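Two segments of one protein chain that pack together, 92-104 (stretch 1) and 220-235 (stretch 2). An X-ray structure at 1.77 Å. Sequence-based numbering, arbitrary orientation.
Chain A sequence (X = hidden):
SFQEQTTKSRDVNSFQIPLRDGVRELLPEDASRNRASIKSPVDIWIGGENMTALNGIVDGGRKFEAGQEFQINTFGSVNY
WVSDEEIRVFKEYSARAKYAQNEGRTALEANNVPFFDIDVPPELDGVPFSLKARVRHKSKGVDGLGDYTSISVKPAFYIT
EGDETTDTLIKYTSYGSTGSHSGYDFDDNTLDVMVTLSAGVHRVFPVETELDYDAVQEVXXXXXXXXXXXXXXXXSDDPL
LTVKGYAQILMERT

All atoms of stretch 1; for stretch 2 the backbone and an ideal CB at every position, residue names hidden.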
# COMPACT_ATOMS: atom_id res chain seq x y z
N GLU A 92 -28.42 -15.51 -2.69
CA GLU A 92 -29.49 -16.42 -3.10
C GLU A 92 -29.05 -17.81 -2.68
O GLU A 92 -27.93 -18.21 -2.97
CB GLU A 92 -29.74 -16.36 -4.61
CG GLU A 92 -30.25 -15.01 -5.07
CD GLU A 92 -30.31 -14.89 -6.58
OE1 GLU A 92 -31.23 -15.46 -7.19
OE2 GLU A 92 -29.42 -14.22 -7.14
N TYR A 93 -29.93 -18.51 -1.98
CA TYR A 93 -29.61 -19.85 -1.51
C TYR A 93 -30.53 -20.89 -2.15
O TYR A 93 -31.73 -20.66 -2.31
CB TYR A 93 -29.76 -19.95 0.00
CG TYR A 93 -28.82 -19.07 0.80
CD1 TYR A 93 -27.48 -19.42 0.96
CD2 TYR A 93 -29.29 -17.92 1.43
CE1 TYR A 93 -26.61 -18.63 1.72
CE2 TYR A 93 -28.43 -17.12 2.19
CZ TYR A 93 -27.10 -17.48 2.33
OH TYR A 93 -26.25 -16.70 3.07
N SER A 94 -29.94 -22.02 -2.52
CA SER A 94 -30.72 -23.18 -2.93
C SER A 94 -30.74 -24.23 -1.81
O SER A 94 -31.65 -25.05 -1.75
CB SER A 94 -30.17 -23.79 -4.22
OG SER A 94 -28.83 -24.21 -4.06
N ALA A 95 -29.75 -24.17 -0.91
CA ALA A 95 -29.65 -25.09 0.22
C ALA A 95 -30.64 -24.72 1.31
O ALA A 95 -30.83 -23.54 1.62
CB ALA A 95 -28.25 -25.10 0.78
N ARG A 96 -31.26 -25.74 1.91
CA ARG A 96 -32.16 -25.52 3.04
C ARG A 96 -31.41 -24.86 4.20
O ARG A 96 -30.26 -25.22 4.49
CB ARG A 96 -32.74 -26.85 3.50
CG ARG A 96 -33.68 -27.50 2.47
CD ARG A 96 -33.73 -29.01 2.60
NE ARG A 96 -34.13 -29.44 3.94
CZ ARG A 96 -34.23 -30.71 4.33
NH1 ARG A 96 -33.99 -31.72 3.49
NH2 ARG A 96 -34.59 -30.97 5.58
N ALA A 97 -32.07 -23.91 4.87
CA ALA A 97 -31.46 -23.19 5.99
C ALA A 97 -31.42 -24.10 7.22
O ALA A 97 -32.28 -24.97 7.38
CB ALA A 97 -32.24 -21.94 6.30
N LYS A 98 -30.44 -23.89 8.09
CA LYS A 98 -30.35 -24.69 9.32
C LYS A 98 -31.22 -24.19 10.47
O LYS A 98 -31.48 -22.99 10.60
CB LYS A 98 -28.89 -24.87 9.76
CG LYS A 98 -28.07 -25.61 8.71
CD LYS A 98 -26.59 -25.65 9.00
CE LYS A 98 -25.92 -26.53 7.94
NZ LYS A 98 -24.46 -26.74 8.15
N TYR A 99 -31.68 -25.13 11.30
CA TYR A 99 -32.22 -24.79 12.60
C TYR A 99 -31.13 -24.17 13.47
O TYR A 99 -30.04 -24.74 13.62
CB TYR A 99 -32.74 -26.03 13.34
CG TYR A 99 -33.87 -26.78 12.67
CD1 TYR A 99 -35.18 -26.29 12.71
CD2 TYR A 99 -33.65 -28.02 12.06
CE1 TYR A 99 -36.23 -27.00 12.12
CE2 TYR A 99 -34.69 -28.74 11.47
CZ TYR A 99 -35.98 -28.23 11.51
OH TYR A 99 -37.02 -28.92 10.94
N ALA A 100 -31.43 -23.02 14.07
CA ALA A 100 -30.45 -22.42 14.99
C ALA A 100 -31.09 -21.66 16.15
O ALA A 100 -31.97 -20.81 15.95
CB ALA A 100 -29.48 -21.50 14.24
N GLN A 101 -30.62 -21.98 17.36
CA GLN A 101 -30.90 -21.17 18.54
C GLN A 101 -29.87 -20.05 18.58
O GLN A 101 -28.86 -20.10 17.89
CB GLN A 101 -30.80 -22.00 19.82
CG GLN A 101 -31.76 -23.16 19.84
CD GLN A 101 -31.75 -23.90 21.16
OE1 GLN A 101 -32.64 -23.71 21.97
NE2 GLN A 101 -30.76 -24.75 21.36
N ASN A 102 -30.14 -19.04 19.39
CA ASN A 102 -29.23 -17.91 19.44
C ASN A 102 -28.04 -18.22 20.34
O ASN A 102 -28.02 -17.88 21.53
CB ASN A 102 -29.95 -16.62 19.83
CG ASN A 102 -29.07 -15.40 19.64
OD1 ASN A 102 -27.88 -15.52 19.30
ND2 ASN A 102 -29.63 -14.22 19.87
N GLU A 103 -27.05 -18.89 19.74
CA GLU A 103 -25.89 -19.44 20.44
C GLU A 103 -24.66 -18.54 20.27
O GLU A 103 -23.56 -18.83 20.78
CB GLU A 103 -25.60 -20.85 19.91
CG GLU A 103 -26.74 -21.85 20.12
CD GLU A 103 -26.68 -22.55 21.47
OE1 GLU A 103 -26.17 -21.96 22.44
OE2 GLU A 103 -27.16 -23.70 21.55
N GLY A 104 -24.86 -17.44 19.55
CA GLY A 104 -23.79 -16.50 19.30
C GLY A 104 -23.05 -16.78 18.00
O GLY A 104 -23.16 -17.88 17.44
N UNK A 220 -36.18 -37.06 13.06
CA UNK A 220 -35.01 -36.88 13.94
C UNK A 220 -34.25 -35.57 13.68
O UNK A 220 -33.01 -35.52 13.78
CB UNK A 220 -34.05 -38.06 13.77
N UNK A 221 -34.98 -34.51 13.35
CA UNK A 221 -34.39 -33.19 13.18
C UNK A 221 -33.90 -32.66 14.52
O UNK A 221 -34.50 -32.92 15.55
CB UNK A 221 -35.40 -32.22 12.56
N UNK A 222 -32.79 -31.93 14.49
CA UNK A 222 -32.20 -31.36 15.69
C UNK A 222 -31.54 -30.05 15.30
O UNK A 222 -31.41 -29.74 14.11
CB UNK A 222 -31.20 -32.32 16.34
N UNK A 223 -31.14 -29.27 16.30
CA UNK A 223 -30.45 -28.01 16.04
C UNK A 223 -29.25 -28.18 15.11
O UNK A 223 -28.52 -29.18 15.20
CB UNK A 223 -29.99 -27.39 17.36
N UNK A 224 -29.07 -27.21 14.21
CA UNK A 224 -28.02 -27.19 13.18
C UNK A 224 -28.26 -28.14 11.99
O UNK A 224 -27.49 -28.13 11.02
CB UNK A 224 -26.68 -27.54 13.83
N UNK A 225 -29.32 -28.95 12.05
CA UNK A 225 -29.74 -29.76 10.90
C UNK A 225 -30.43 -28.87 9.88
O UNK A 225 -30.87 -27.77 10.22
CB UNK A 225 -30.67 -30.90 11.33
N UNK A 226 -30.57 -29.36 8.65
CA UNK A 226 -31.32 -28.63 7.63
C UNK A 226 -32.83 -28.67 7.93
O UNK A 226 -33.39 -29.73 8.21
CB UNK A 226 -31.04 -29.22 6.25
N UNK A 227 -33.44 -27.49 7.92
CA UNK A 227 -34.86 -27.32 8.25
C UNK A 227 -35.72 -27.53 7.02
O UNK A 227 -35.25 -28.06 6.01
CB UNK A 227 -35.12 -25.93 8.84
N UNK A 228 -36.99 -27.14 7.11
CA UNK A 228 -37.88 -27.11 5.95
C UNK A 228 -37.95 -25.70 5.34
O UNK A 228 -38.83 -25.42 4.53
CB UNK A 228 -39.28 -27.58 6.35
N UNK A 229 -36.99 -24.85 5.69
CA UNK A 229 -37.02 -23.44 5.29
C UNK A 229 -35.82 -23.12 4.43
O UNK A 229 -34.70 -23.49 4.78
CB UNK A 229 -37.05 -22.52 6.51
N UNK A 230 -36.06 -22.44 3.30
CA UNK A 230 -34.99 -22.00 2.40
C UNK A 230 -35.08 -20.49 2.12
O UNK A 230 -36.15 -19.98 1.75
CB UNK A 230 -35.05 -22.78 1.09
N UNK A 231 -33.96 -19.80 2.29
CA UNK A 231 -33.89 -18.37 1.96
C UNK A 231 -33.56 -18.18 0.48
O UNK A 231 -32.41 -17.96 0.10
CB UNK A 231 -32.85 -17.67 2.83
N UNK A 232 -34.59 -18.30 -0.36
CA UNK A 232 -34.45 -18.19 -1.81
C UNK A 232 -33.64 -16.95 -2.26
O UNK A 232 -32.72 -17.05 -3.09
CB UNK A 232 -35.84 -18.15 -2.45
N UNK A 233 -33.97 -15.80 -1.67
CA UNK A 233 -33.27 -14.56 -1.95
C UNK A 233 -33.27 -13.68 -0.70
O UNK A 233 -34.29 -13.55 -0.05
CB UNK A 233 -33.91 -13.83 -3.13
N UNK A 234 -32.12 -13.13 -0.35
CA UNK A 234 -32.02 -12.12 0.71
C UNK A 234 -31.60 -10.82 0.03
O UNK A 234 -30.58 -10.76 -0.67
CB UNK A 234 -31.03 -12.53 1.80
N UNK A 235 -32.39 -9.77 0.24
CA UNK A 235 -32.25 -8.54 -0.55
C UNK A 235 -32.80 -7.33 0.18
O UNK A 235 -33.38 -7.44 1.26
CB UNK A 235 -32.96 -8.69 -1.90

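Position 220 has positive phi and an ideal CB with nothing of stretch 1 within 5.5 Å, so this contact sets no rule beyond tolerance of that backbone; it is Gln220, which touches nothing here.

At 221 CA-to-CB points toward stretch 1, and the ideal CB lies 3.7 Å from Tyr99 CE2. A side chain that can bond the tyrosine hydroxyl would suit: histidine, asparagine, glutamine or an acid. His221 places ND1 2.7 Å from Tyr99 OH in a hydrogen bond, and either atom could be the donor.

Position 222 points away and opens a type II turn, where a small polar side chain can hold the loop. Asp222 accepts at OD1 a weak hydrogen bond from the backbone N of 223, 2.8 Å.

From 223 CA-to-CB runs sideways, but Tyr99 CB and the aliphatic part of Gln101 offer a surface that a long or flat side chain could cover. Trp223 does so: Gln101 CG sits over the face of its six-membered ring, 3.3 Å from the centroid, and CE3 lies 3.6 Å from Tyr99 CB.

Position 224, with phi 75°, is the turn site where glycine or asparagine would be easiest. Its backbone is already engaged, N donating to Tyr99 O at 2.7 Å, and CB points away. Tyr224 nevertheless returns at its end, bringing OH to 3.4 Å from Glu103 CG.

Position 225 closes the turn; its O accepts from Tyr99 N at 3.0 Å. CA-to-CB points away overall, although the ideal CB is 4.2 Å from Tyr99 CD2, so a short polar side chain that serves the turn would suit. Asp225 takes that role, with OD2 2.9 Å from Asp222 N in a hydrogen bond.

At 226, bridged to Lys98, the ideal CB is 3.9 Å from Arg96 NE. An acid or a flexible polar chain fits beside that charge. Glu226 lays CB over one guanidinium face; OE1 stays 4.3 Å from Arg96 NE, beyond a salt bridge, and a water links OE1 to Arg96 N.

The ideal CB of 227 is 3.3 Å from Ala97 O and 3.6 Å from Tyr99 CE1, a tight place favouring a small donor: serine, perhaps threonine or cysteine. Ser227 OG donates to Ala97 O at 2.7 Å, while CB lies over the Tyr99 ring face, 3.6 Å from its centroid.

Position 228 points away, so many side chains would do; Phe228 comes back to put CE2 3.5 Å from Tyr99 OH.

At 229 the backbone does the work, O accepting from Ala97 N at 2.7 Å; a beta-branched residue suits the strand, and it is Thr229.

Position 230 looks sideways at Ala95 O and Arg96, inviting a short polar or branched chain. Thr230 sets CG2 3.6 Å from Ala95 O, and OG1 shares a water with Ser94 O.

At 231 Tyr93 and Ala97 offer apolar surface for a large hydrophobe. Phe231 packs CD2 3.7 Å from Ala97 CB.

At 232 CA-to-CB points away and many side chains would serve; Ile232 fills it. The ideal CB of 233 is 4.3 Å from Glu92 CG, so a chain with an aliphatic stem suits; Glu233 has one, its CG 4.1 Å from Glu92 CG. At 234 the ideal CB is 5.3 Å from Tyr93 CE2, room for a small hydrophobe; Val234 sets CG2 4.3 Å from Tyr93 CE2. Position 235 is out of reach and carries Tyr235.

Stretch 2, residues 220-235: QHDWYDESFTTFIEVY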
# COMPACT_ATOMS: atom_id res chain seq x y z
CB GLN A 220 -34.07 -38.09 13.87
CG GLN A 220 -34.66 -39.40 14.39
CD GLN A 220 -35.67 -40.01 13.44
OE1 GLN A 220 -35.39 -40.23 12.26
NE2 GLN A 220 -36.87 -40.29 13.95
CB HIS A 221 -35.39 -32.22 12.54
CG HIS A 221 -35.50 -32.34 11.05
ND1 HIS A 221 -36.14 -31.40 10.27
CD2 HIS A 221 -35.02 -33.27 10.20
CE1 HIS A 221 -36.07 -31.76 9.00
NE2 HIS A 221 -35.39 -32.90 8.93
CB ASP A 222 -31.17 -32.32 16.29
CG ASP A 222 -30.81 -31.97 17.72
OD1 ASP A 222 -31.50 -31.13 18.35
OD2 ASP A 222 -29.82 -32.53 18.23
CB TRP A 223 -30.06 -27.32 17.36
CG TRP A 223 -31.29 -27.01 18.18
CD1 TRP A 223 -31.67 -27.61 19.33
CD2 TRP A 223 -32.31 -26.04 17.88
NE1 TRP A 223 -32.86 -27.08 19.79
CE2 TRP A 223 -33.27 -26.11 18.91
CE3 TRP A 223 -32.49 -25.12 16.84
CZ2 TRP A 223 -34.42 -25.29 18.93
CZ3 TRP A 223 -33.63 -24.30 16.86
CH2 TRP A 223 -34.58 -24.40 17.90
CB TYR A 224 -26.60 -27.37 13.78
CG TYR A 224 -26.21 -26.31 14.80
CD1 TYR A 224 -26.19 -24.96 14.45
CD2 TYR A 224 -25.84 -26.66 16.10
CE1 TYR A 224 -25.82 -23.98 15.35
CE2 TYR A 224 -25.47 -25.68 17.03
CZ TYR A 224 -25.47 -24.34 16.64
OH TYR A 224 -25.11 -23.36 17.53
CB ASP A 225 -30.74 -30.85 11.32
CG ASP A 225 -30.08 -32.06 12.00
OD1 ASP A 225 -28.84 -32.18 12.01
OD2 ASP A 225 -30.83 -32.89 12.54
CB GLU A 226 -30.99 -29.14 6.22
CG GLU A 226 -29.57 -28.75 5.80
CD GLU A 226 -29.32 -28.82 4.29
OE1 GLU A 226 -29.89 -29.70 3.61
OE2 GLU A 226 -28.53 -27.99 3.79
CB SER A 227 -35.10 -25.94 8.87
OG SER A 227 -34.96 -24.90 7.91
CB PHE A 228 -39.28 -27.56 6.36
CG PHE A 228 -39.30 -28.91 7.00
CD1 PHE A 228 -39.12 -30.07 6.24
CD2 PHE A 228 -39.51 -29.04 8.37
CE1 PHE A 228 -39.15 -31.33 6.84
CE2 PHE A 228 -39.53 -30.29 8.98
CZ PHE A 228 -39.35 -31.44 8.21
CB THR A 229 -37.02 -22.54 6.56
OG1 THR A 229 -38.24 -22.77 7.29
CG2 THR A 229 -36.92 -21.05 6.20
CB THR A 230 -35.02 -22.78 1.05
OG1 THR A 230 -34.93 -24.18 1.30
CG2 THR A 230 -33.85 -22.34 0.13
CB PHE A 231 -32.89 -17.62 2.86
CG PHE A 231 -33.34 -17.51 4.29
CD1 PHE A 231 -33.94 -16.34 4.75
CD2 PHE A 231 -33.19 -18.58 5.16
CE1 PHE A 231 -34.37 -16.24 6.08
CE2 PHE A 231 -33.62 -18.49 6.49
CZ PHE A 231 -34.21 -17.32 6.95
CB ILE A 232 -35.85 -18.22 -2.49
CG1 ILE A 232 -36.56 -19.56 -2.19
CG2 ILE A 232 -35.75 -17.95 -3.98
CD1 ILE A 232 -35.83 -20.79 -2.75
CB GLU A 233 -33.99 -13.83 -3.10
CG GLU A 233 -33.24 -12.64 -3.67
CD GLU A 233 -34.11 -11.77 -4.56
OE1 GLU A 233 -35.32 -12.08 -4.73
OE2 GLU A 233 -33.58 -10.77 -5.09
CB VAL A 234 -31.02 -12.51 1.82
CG1 VAL A 234 -31.02 -11.44 2.93
CG2 VAL A 234 -31.35 -13.91 2.39
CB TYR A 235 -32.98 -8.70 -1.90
CG TYR A 235 -34.49 -8.82 -1.77
CD1 TYR A 235 -35.31 -7.70 -1.91
CD2 TYR A 235 -35.09 -10.05 -1.48
CE1 TYR A 235 -36.69 -7.79 -1.77
CE2 TYR A 235 -36.48 -10.15 -1.34
CZ TYR A 235 -37.27 -9.02 -1.49
OH TYR A 235 -38.64 -9.11 -1.34
O HOH W 1 -32.52 -19.00 -4.90
O HOH W 2 -34.10 -25.60 -0.77
O HOH W 3 -31.52 -21.15 3.08
O HOH W 4 -30.44 -28.39 1.10
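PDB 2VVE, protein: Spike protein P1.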